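Local coordinates for protein AxyAgu115A (PDB 6NPS) that is a family GH115 glycoside hydrolase, an alpha-glucuronidase that probably removes glucuronic acid side groups from xylan, at residues Q434-Y439 with Y469-W474; S426-I431 with L461-D466; H129-L134 with L205-G210. The protein carries 3 engineered substitutions. One frame throughout, in Å; residues are numbered along the deposited sequence.

Contact 1 of 3, residues Q434-Y439 with Y469-W474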
# COMPACT_ATOMS: atom_id res chain seq x y z
N GLN A 434 -0.01 -38.12 -4.65
CA GLN A 434 -1.28 -38.04 -5.37
C GLN A 434 -1.45 -39.23 -6.31
O GLN A 434 -2.52 -39.87 -6.35
CB GLN A 434 -1.35 -36.72 -6.14
CG GLN A 434 -1.39 -35.48 -5.27
CD GLN A 434 -2.67 -35.40 -4.48
OE1 GLN A 434 -3.75 -35.32 -5.04
NE2 GLN A 434 -2.56 -35.43 -3.16
N MET A 435 -0.43 -39.52 -7.13
CA MET A 435 -0.62 -40.58 -8.13
C MET A 435 -0.65 -41.97 -7.50
O MET A 435 -1.36 -42.84 -8.01
CB MET A 435 0.45 -40.51 -9.22
CG MET A 435 0.29 -39.31 -10.20
SD MET A 435 -1.38 -38.98 -10.80
CE MET A 435 -1.70 -40.48 -11.82
N THR A 436 0.06 -42.21 -6.37
CA THR A 436 -0.14 -43.51 -5.73
C THR A 436 -1.52 -43.62 -5.10
O THR A 436 -2.08 -44.72 -5.06
CB THR A 436 0.93 -43.82 -4.67
OG1 THR A 436 0.92 -42.81 -3.64
CG2 THR A 436 2.30 -43.90 -5.33
N MET A 437 -2.06 -42.52 -4.59
CA MET A 437 -3.43 -42.58 -4.08
C MET A 437 -4.42 -42.93 -5.19
O MET A 437 -5.37 -43.70 -4.98
CB MET A 437 -3.79 -41.26 -3.44
CG MET A 437 -5.07 -41.34 -2.67
SD MET A 437 -5.33 -39.80 -1.81
CE MET A 437 -6.85 -40.14 -0.94
N ALA A 438 -4.24 -42.36 -6.38
CA ALA A 438 -5.13 -42.68 -7.50
C ALA A 438 -5.05 -44.16 -7.85
O ALA A 438 -6.08 -44.83 -8.06
CB ALA A 438 -4.75 -41.83 -8.71
N TYR A 439 -3.84 -44.73 -7.84
CA TYR A 439 -3.70 -46.17 -8.06
C TYR A 439 -4.37 -46.98 -6.96
O TYR A 439 -5.04 -47.98 -7.22
CB TYR A 439 -2.22 -46.53 -8.16
CG TYR A 439 -1.93 -47.91 -8.67
CD1 TYR A 439 -1.97 -49.01 -7.83
CD2 TYR A 439 -1.60 -48.12 -10.01
CE1 TYR A 439 -1.68 -50.30 -8.30
CE2 TYR A 439 -1.32 -49.38 -10.48
CZ TYR A 439 -1.36 -50.47 -9.62
OH TYR A 439 -1.07 -51.72 -10.09
N TYR A 469 4.84 -47.24 -15.29
CA TYR A 469 5.34 -48.47 -15.89
C TYR A 469 5.57 -49.56 -14.85
O TYR A 469 5.21 -50.72 -15.08
CB TYR A 469 6.61 -48.17 -16.67
CG TYR A 469 7.28 -49.39 -17.29
CD1 TYR A 469 6.78 -49.97 -18.46
CD2 TYR A 469 8.42 -49.95 -16.71
CE1 TYR A 469 7.40 -51.10 -19.02
CE2 TYR A 469 9.05 -51.07 -17.27
CZ TYR A 469 8.53 -51.63 -18.43
OH TYR A 469 9.16 -52.72 -18.97
N ASP A 470 6.16 -49.22 -13.69
CA ASP A 470 6.54 -50.22 -12.66
C ASP A 470 6.10 -49.71 -11.30
O ASP A 470 6.87 -49.12 -10.52
CB ASP A 470 8.05 -50.52 -12.69
CG ASP A 470 8.44 -51.76 -11.87
OD1 ASP A 470 7.63 -52.25 -11.05
OD2 ASP A 470 9.59 -52.23 -12.04
N PHE A 471 4.81 -49.91 -11.01
CA PHE A 471 4.28 -49.36 -9.77
C PHE A 471 4.81 -50.13 -8.56
O PHE A 471 4.92 -49.57 -7.46
CB PHE A 471 2.75 -49.40 -9.83
CG PHE A 471 2.10 -48.59 -8.78
CD1 PHE A 471 1.93 -47.22 -8.96
CD2 PHE A 471 1.67 -49.18 -7.60
CE1 PHE A 471 1.33 -46.45 -7.98
CE2 PHE A 471 1.07 -48.43 -6.59
CZ PHE A 471 0.91 -47.07 -6.77
N ASP A 472 5.17 -51.39 -8.73
CA ASP A 472 5.69 -52.14 -7.59
C ASP A 472 7.05 -51.61 -7.16
O ASP A 472 7.35 -51.61 -5.96
CB ASP A 472 5.75 -53.62 -7.92
CG ASP A 472 4.35 -54.20 -8.18
OD1 ASP A 472 3.38 -53.69 -7.58
OD2 ASP A 472 4.23 -55.14 -8.99
N LYS A 473 7.86 -51.11 -8.10
CA LYS A 473 9.15 -50.53 -7.71
C LYS A 473 8.99 -49.14 -7.09
O LYS A 473 9.71 -48.81 -6.13
CB LYS A 473 10.08 -50.46 -8.92
CG LYS A 473 11.52 -50.16 -8.52
CD LYS A 473 12.40 -49.74 -9.69
CE LYS A 473 12.27 -50.70 -10.87
NZ LYS A 473 12.94 -50.18 -12.10
N TRP A 474 8.15 -48.27 -7.68
CA TRP A 474 8.18 -46.87 -7.27
C TRP A 474 6.91 -46.41 -6.57
O TRP A 474 6.88 -45.27 -6.09
CB TRP A 474 8.45 -45.95 -8.47
CG TRP A 474 9.81 -46.19 -9.09
CD1 TRP A 474 10.08 -46.72 -10.30
CD2 TRP A 474 11.07 -45.88 -8.49
NE1 TRP A 474 11.43 -46.77 -10.51
CE2 TRP A 474 12.06 -46.28 -9.40
CE3 TRP A 474 11.45 -45.34 -7.26
CZ2 TRP A 474 13.44 -46.14 -9.13
CZ3 TRP A 474 12.82 -45.20 -6.99
CH2 TRP A 474 13.79 -45.60 -7.92
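Tyr439 and Phe471 lay their rings face to face, centroids 3.7 Å apart and planes only 12° from parallel, their side chains running past each other in opposite directions. Tyr439 is the one to follow outward. Its CB already rests on the far end of the phenylalanine, 3.5 Å from Phe471 CZ. CG comes next and sits over the middle of the Phe471 ring. From there the two sides of the tyrosine part: CD1 makes the tightest touch, 3.3 Å from Phe471 CE2, and CE1 follows at 3.6 Å from Phe471 CD2, while on the other side CD2 lies 3.8 Å from Phe471 CD1. At the far end Tyr439 CZ is still 3.9 Å from Phe471 CD2, and the contact runs from CB to there. Both residues hold CG anti to the backbone N (chi1 -168° for Tyr439), which brings the two rings together between the helices. A serine in place of Tyr439 would probably lose the whole stack, leaving one face of Phe471 without its partner. Thr436 meets the same phenylalanine obliquely, CG2 to Phe471 CZ at 3.7 Å, while its OG1 turns back to Trp432 O in its own helix. Behind Phe471, Asp470 caps the short helix 471-474: its OD1 takes Lys473 N at 3.2 Å, from above the carboxylate plane. The stack thus joins helix 428-440 to the start of helix 471-474, and Trp447 of strand 446-450 touches both side chains, with Thr476 of a loop packing on Thr436 and Phe471.

Contact 2 of 3, residues S426-I431 with L461-D466; sequences SYLPKI and LSFFLD
Leu428 and Ile431 press against Phe463 where two helices of the (beta/alpha)8, or TIM-type, barrel lie side by side: helix 428-440 leads into strand 446-450, and helix 458-469 follows it. All four touching side chains are buried and apolar. The fork of Leu428 fits round the root of Phe463, with CD2 at 3.8 Å from Phe463 CB and CD1 at 4.1 Å from Phe463 CG; the two side chains meet aslant. One helical turn on, the bump is the branch methyl of Ile431. Ile431 holds CG2 opposite its backbone N, which turns this methyl to the other helix, into the notch between two consecutive phenylalanines, and it meets both rings at their edges. Phe463 is the bulky knob on that side: its CB points at helix 428-440, its CG lies anti to the backbone N (chi1 178°), and the ring lies against Leu428 and Ile431. Tyr485 of helix 482-494 meets the same ring edge-to-face, and Trp447 packs against that of Phe464. The notch is uneven: Ile431 CG2 comes to 4.0 Å from Phe463 CD2 but stays 4.4 Å from Phe464 CD2.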
# COMPACT_ATOMS: atom_id res chain seq x y z
N SER A 426 6.78 -28.52 -10.21
CA SER A 426 6.24 -29.71 -9.58
C SER A 426 7.32 -30.46 -8.79
O SER A 426 8.52 -30.38 -9.07
CB SER A 426 5.59 -30.64 -10.60
OG SER A 426 4.61 -29.90 -11.35
N TYR A 427 6.87 -31.21 -7.81
CA TYR A 427 7.75 -31.72 -6.75
C TYR A 427 7.46 -33.20 -6.58
O TYR A 427 6.31 -33.56 -6.33
CB TYR A 427 7.45 -30.91 -5.47
CG TYR A 427 8.32 -31.18 -4.25
CD1 TYR A 427 9.68 -31.09 -4.31
CD2 TYR A 427 7.71 -31.50 -3.03
CE1 TYR A 427 10.48 -31.38 -3.14
CE2 TYR A 427 8.46 -31.76 -1.89
CZ TYR A 427 9.85 -31.67 -1.94
OH TYR A 427 10.57 -31.94 -0.80
N LEU A 428 8.48 -34.05 -6.68
CA LEU A 428 8.24 -35.50 -6.72
C LEU A 428 7.45 -36.04 -5.55
O LEU A 428 6.54 -36.86 -5.78
CB LEU A 428 9.57 -36.26 -6.86
CG LEU A 428 10.33 -36.04 -8.19
CD1 LEU A 428 11.33 -37.21 -8.42
CD2 LEU A 428 9.42 -35.90 -9.42
N PRO A 429 7.71 -35.64 -4.29
CA PRO A 429 6.91 -36.18 -3.18
C PRO A 429 5.43 -35.98 -3.32
O PRO A 429 4.64 -36.86 -2.95
CB PRO A 429 7.46 -35.41 -1.95
CG PRO A 429 8.90 -35.19 -2.32
CD PRO A 429 8.87 -34.86 -3.80
N LYS A 430 5.02 -34.81 -3.83
CA LYS A 430 3.62 -34.54 -4.06
C LYS A 430 3.07 -35.41 -5.18
O LYS A 430 1.97 -35.98 -5.07
CB LYS A 430 3.45 -33.06 -4.39
CG LYS A 430 2.06 -32.65 -4.88
CD LYS A 430 1.08 -32.50 -3.76
CE LYS A 430 -0.26 -31.92 -4.26
NZ LYS A 430 -0.33 -30.43 -4.25
N ILE A 431 3.81 -35.51 -6.29
CA ILE A 431 3.37 -36.37 -7.40
C ILE A 431 3.21 -37.80 -6.92
O ILE A 431 2.24 -38.48 -7.29
CB ILE A 431 4.35 -36.29 -8.58
CG1 ILE A 431 4.43 -34.87 -9.11
CG2 ILE A 431 3.90 -37.20 -9.73
CD1 ILE A 431 5.65 -34.67 -10.05
N LEU A 461 8.37 -35.80 -15.51
CA LEU A 461 7.81 -36.67 -16.55
C LEU A 461 8.44 -38.06 -16.49
O LEU A 461 7.75 -39.07 -16.63
CB LEU A 461 7.99 -36.02 -17.94
CG LEU A 461 7.52 -36.91 -19.13
CD1 LEU A 461 6.02 -37.21 -18.97
CD2 LEU A 461 7.83 -36.26 -20.49
N SER A 462 9.76 -38.12 -16.32
CA SER A 462 10.42 -39.42 -16.19
C SER A 462 9.83 -40.18 -15.00
O SER A 462 9.54 -41.38 -15.10
CB SER A 462 11.94 -39.21 -16.02
OG SER A 462 12.59 -38.67 -17.18
N PHE A 463 9.64 -39.48 -13.87
CA PHE A 463 9.10 -40.11 -12.67
C PHE A 463 7.68 -40.62 -12.90
O PHE A 463 7.34 -41.74 -12.51
CB PHE A 463 9.15 -39.11 -11.50
CG PHE A 463 8.56 -39.69 -10.24
CD1 PHE A 463 9.20 -40.74 -9.62
CD2 PHE A 463 7.34 -39.25 -9.74
CE1 PHE A 463 8.66 -41.36 -8.50
CE2 PHE A 463 6.79 -39.85 -8.59
CZ PHE A 463 7.46 -40.91 -7.98
N PHE A 464 6.83 -39.76 -13.47
CA PHE A 464 5.42 -40.09 -13.71
C PHE A 464 5.30 -41.34 -14.57
O PHE A 464 4.56 -42.28 -14.22
CB PHE A 464 4.76 -38.88 -14.39
CG PHE A 464 3.26 -39.03 -14.61
CD1 PHE A 464 2.78 -39.48 -15.82
CD2 PHE A 464 2.36 -38.61 -13.64
CE1 PHE A 464 1.39 -39.60 -16.07
CE2 PHE A 464 0.98 -38.73 -13.84
CZ PHE A 464 0.49 -39.21 -15.09
N LEU A 465 6.09 -41.42 -15.64
CA LEU A 465 6.04 -42.57 -16.52
C LEU A 465 6.80 -43.79 -15.96
O LEU A 465 6.48 -44.94 -16.33
CB LEU A 465 6.59 -42.17 -17.90
CG LEU A 465 5.67 -41.17 -18.64
CD1 LEU A 465 6.24 -40.76 -19.98
CD2 LEU A 465 4.27 -41.74 -18.85
N ASP A 466 7.78 -43.59 -15.07
CA ASP A 466 8.42 -44.74 -14.44
C ASP A 466 7.49 -45.34 -13.40
O ASP A 466 7.43 -46.56 -13.25
CB ASP A 466 9.74 -44.33 -13.76
CG ASP A 466 10.96 -44.59 -14.63
OD1 ASP A 466 10.98 -45.64 -15.31
OD2 ASP A 466 11.90 -43.73 -14.65

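Contact 3 of 3, residues H129-L134 with L205-G210; sequences HLSEKL and LLRLKG
Ser131 and Arg207 face each other from the closing turns of helices 120-133 and 195-207, the second ended by a Schellman motif in which Lys209, at positive phi (67°), lets Gly210 N bond to Leu205 O at 2.8 Å and Lys209 N to Leu206 O at 3.0 Å. Across the gap it is the arginine that does the reaching. Its chain runs extended from CG to NE (chi2 -175°) and carries the guanidinium to the serine, whose CB bond already points that way. NH1 then meets Ser131 OG edge-on, in the plane of the guanidinium, at 3.4 Å with an N-H...O angle of 151°. This is a weak bond, and a doubtful one, since the position of the hydroxyl is less certain than the rest. The firmer partners are carboxylates: Glu203, a turn back in the same helix, pairs with NE, and Asp42 of helix 30-47 pairs with NH1. Phe128 of helix 120-133 touches the arginine side chain too. The chemistry therefore reads as a buried positive charge balanced probably by two acids, with the serine contributing at most a weak, uncertain polar contact from helix 120-133.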
# COMPACT_ATOMS: atom_id res chain seq x y z
N HIS A 129 16.06 -51.11 -23.85
CA HIS A 129 16.75 -51.70 -22.70
C HIS A 129 18.22 -51.93 -23.02
O HIS A 129 19.09 -51.69 -22.17
CB HIS A 129 16.06 -53.01 -22.30
CG HIS A 129 16.46 -53.52 -20.95
ND1 HIS A 129 15.99 -52.98 -19.77
CD2 HIS A 129 17.28 -54.54 -20.59
CE1 HIS A 129 16.49 -53.65 -18.75
NE2 HIS A 129 17.29 -54.60 -19.22
N LEU A 130 18.54 -52.36 -24.24
CA LEU A 130 19.95 -52.44 -24.62
C LEU A 130 20.60 -51.07 -24.50
O LEU A 130 21.69 -50.93 -23.91
CB LEU A 130 20.08 -52.98 -26.05
CG LEU A 130 21.50 -52.87 -26.64
CD1 LEU A 130 22.60 -53.49 -25.71
CD2 LEU A 130 21.57 -53.52 -28.06
N SER A 131 19.92 -50.04 -25.02
CA SER A 131 20.40 -48.66 -24.92
C SER A 131 20.68 -48.27 -23.47
O SER A 131 21.74 -47.68 -23.16
CB SER A 131 19.34 -47.76 -25.55
OG SER A 131 19.92 -46.62 -26.11
N GLU A 132 19.78 -48.66 -22.57
CA GLU A 132 19.93 -48.38 -21.14
C GLU A 132 21.16 -49.07 -20.53
O GLU A 132 21.89 -48.46 -19.76
CB GLU A 132 18.67 -48.80 -20.38
CG GLU A 132 18.75 -48.57 -18.88
CD GLU A 132 17.52 -49.07 -18.15
OE1 GLU A 132 16.44 -49.13 -18.77
OE2 GLU A 132 17.63 -49.40 -16.95
N LYS A 133 21.39 -50.34 -20.89
CA LYS A 133 22.56 -51.06 -20.41
C LYS A 133 23.87 -50.51 -20.98
O LYS A 133 24.92 -50.65 -20.36
CB LYS A 133 22.41 -52.53 -20.72
CG LYS A 133 21.63 -53.15 -19.62
CD LYS A 133 21.31 -54.57 -19.82
CE LYS A 133 21.05 -55.13 -18.45
NZ LYS A 133 22.15 -54.80 -17.46
N LEU A 134 23.82 -49.89 -22.15
CA LEU A 134 25.00 -49.21 -22.65
C LEU A 134 25.17 -47.84 -22.04
O LEU A 134 26.11 -47.14 -22.43
CB LEU A 134 24.94 -49.06 -24.16
CG LEU A 134 24.93 -50.41 -24.87
CD1 LEU A 134 24.76 -50.20 -26.36
CD2 LEU A 134 26.21 -51.09 -24.56
N LEU A 205 8.84 -40.23 -25.79
CA LEU A 205 7.76 -41.00 -25.17
C LEU A 205 8.14 -42.48 -25.01
O LEU A 205 7.98 -43.07 -23.93
CB LEU A 205 6.50 -40.88 -26.03
CG LEU A 205 5.32 -41.70 -25.50
CD1 LEU A 205 4.85 -41.08 -24.20
CD2 LEU A 205 4.20 -41.68 -26.54
N LEU A 206 8.59 -43.10 -26.10
CA LEU A 206 8.89 -44.52 -26.05
C LEU A 206 10.14 -44.82 -25.21
O LEU A 206 10.22 -45.86 -24.56
CB LEU A 206 9.07 -45.06 -27.47
CG LEU A 206 7.83 -45.12 -28.38
CD1 LEU A 206 8.22 -45.39 -29.81
CD2 LEU A 206 6.89 -46.26 -27.86
N ARG A 207 11.13 -43.92 -25.21
CA ARG A 207 12.30 -44.15 -24.35
C ARG A 207 11.92 -44.10 -22.88
O ARG A 207 12.55 -44.78 -22.04
CB ARG A 207 13.40 -43.14 -24.67
CG ARG A 207 14.20 -43.48 -25.95
CD ARG A 207 15.37 -42.51 -26.15
NE ARG A 207 16.08 -42.66 -27.42
CZ ARG A 207 17.18 -43.42 -27.60
NH1 ARG A 207 17.67 -44.15 -26.59
NH2 ARG A 207 17.79 -43.44 -28.79
N LEU A 208 10.91 -43.28 -22.53
CA LEU A 208 10.40 -43.24 -21.17
C LEU A 208 9.38 -44.35 -20.91
O LEU A 208 8.76 -44.37 -19.86
CB LEU A 208 9.76 -41.87 -20.89
CG LEU A 208 10.71 -40.68 -21.02
CD1 LEU A 208 9.97 -39.37 -20.80
CD2 LEU A 208 11.85 -40.80 -20.04
N LYS A 209 9.23 -45.28 -21.84
CA LYS A 209 8.33 -46.43 -21.74
C LYS A 209 6.85 -46.04 -21.74
O LYS A 209 6.00 -46.79 -21.22
CB LYS A 209 8.67 -47.29 -20.52
CG LYS A 209 10.17 -47.70 -20.52
CD LYS A 209 10.58 -48.40 -19.25
CE LYS A 209 10.54 -47.45 -18.06
NZ LYS A 209 11.87 -46.82 -17.76
N GLY A 210 6.53 -44.84 -22.25
CA GLY A 210 5.16 -44.44 -22.45
C GLY A 210 4.61 -45.05 -23.75
O GLY A 210 5.34 -45.63 -24.58

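Contacts 1 and 2 are neighbours on helix 428-440, which packs on helix 471-474 in the first and on helix 458-469 in the second; their centres are about 10 Å apart, and Met435 CG reaches Phe464 CE2 at 3.7 Å to join them. Contact 3 lies farther off, its centre about 18 Å from that of contact 2 and about 20 Å from that of contact 1. Lys209 is its bridge to both. Lys209 NZ makes a salt bridge of 2.9 Å with Asp466 OD1 of contact 2, and Lys209 CE packs 3.5 Å from Tyr469 CD2 of contact 1. Leu208 adds an apolar seam, with CD1 3.8 Å from Leu461 CD2. Helix 458-469 thus lies between helix 428-440 and the 205-210 turn.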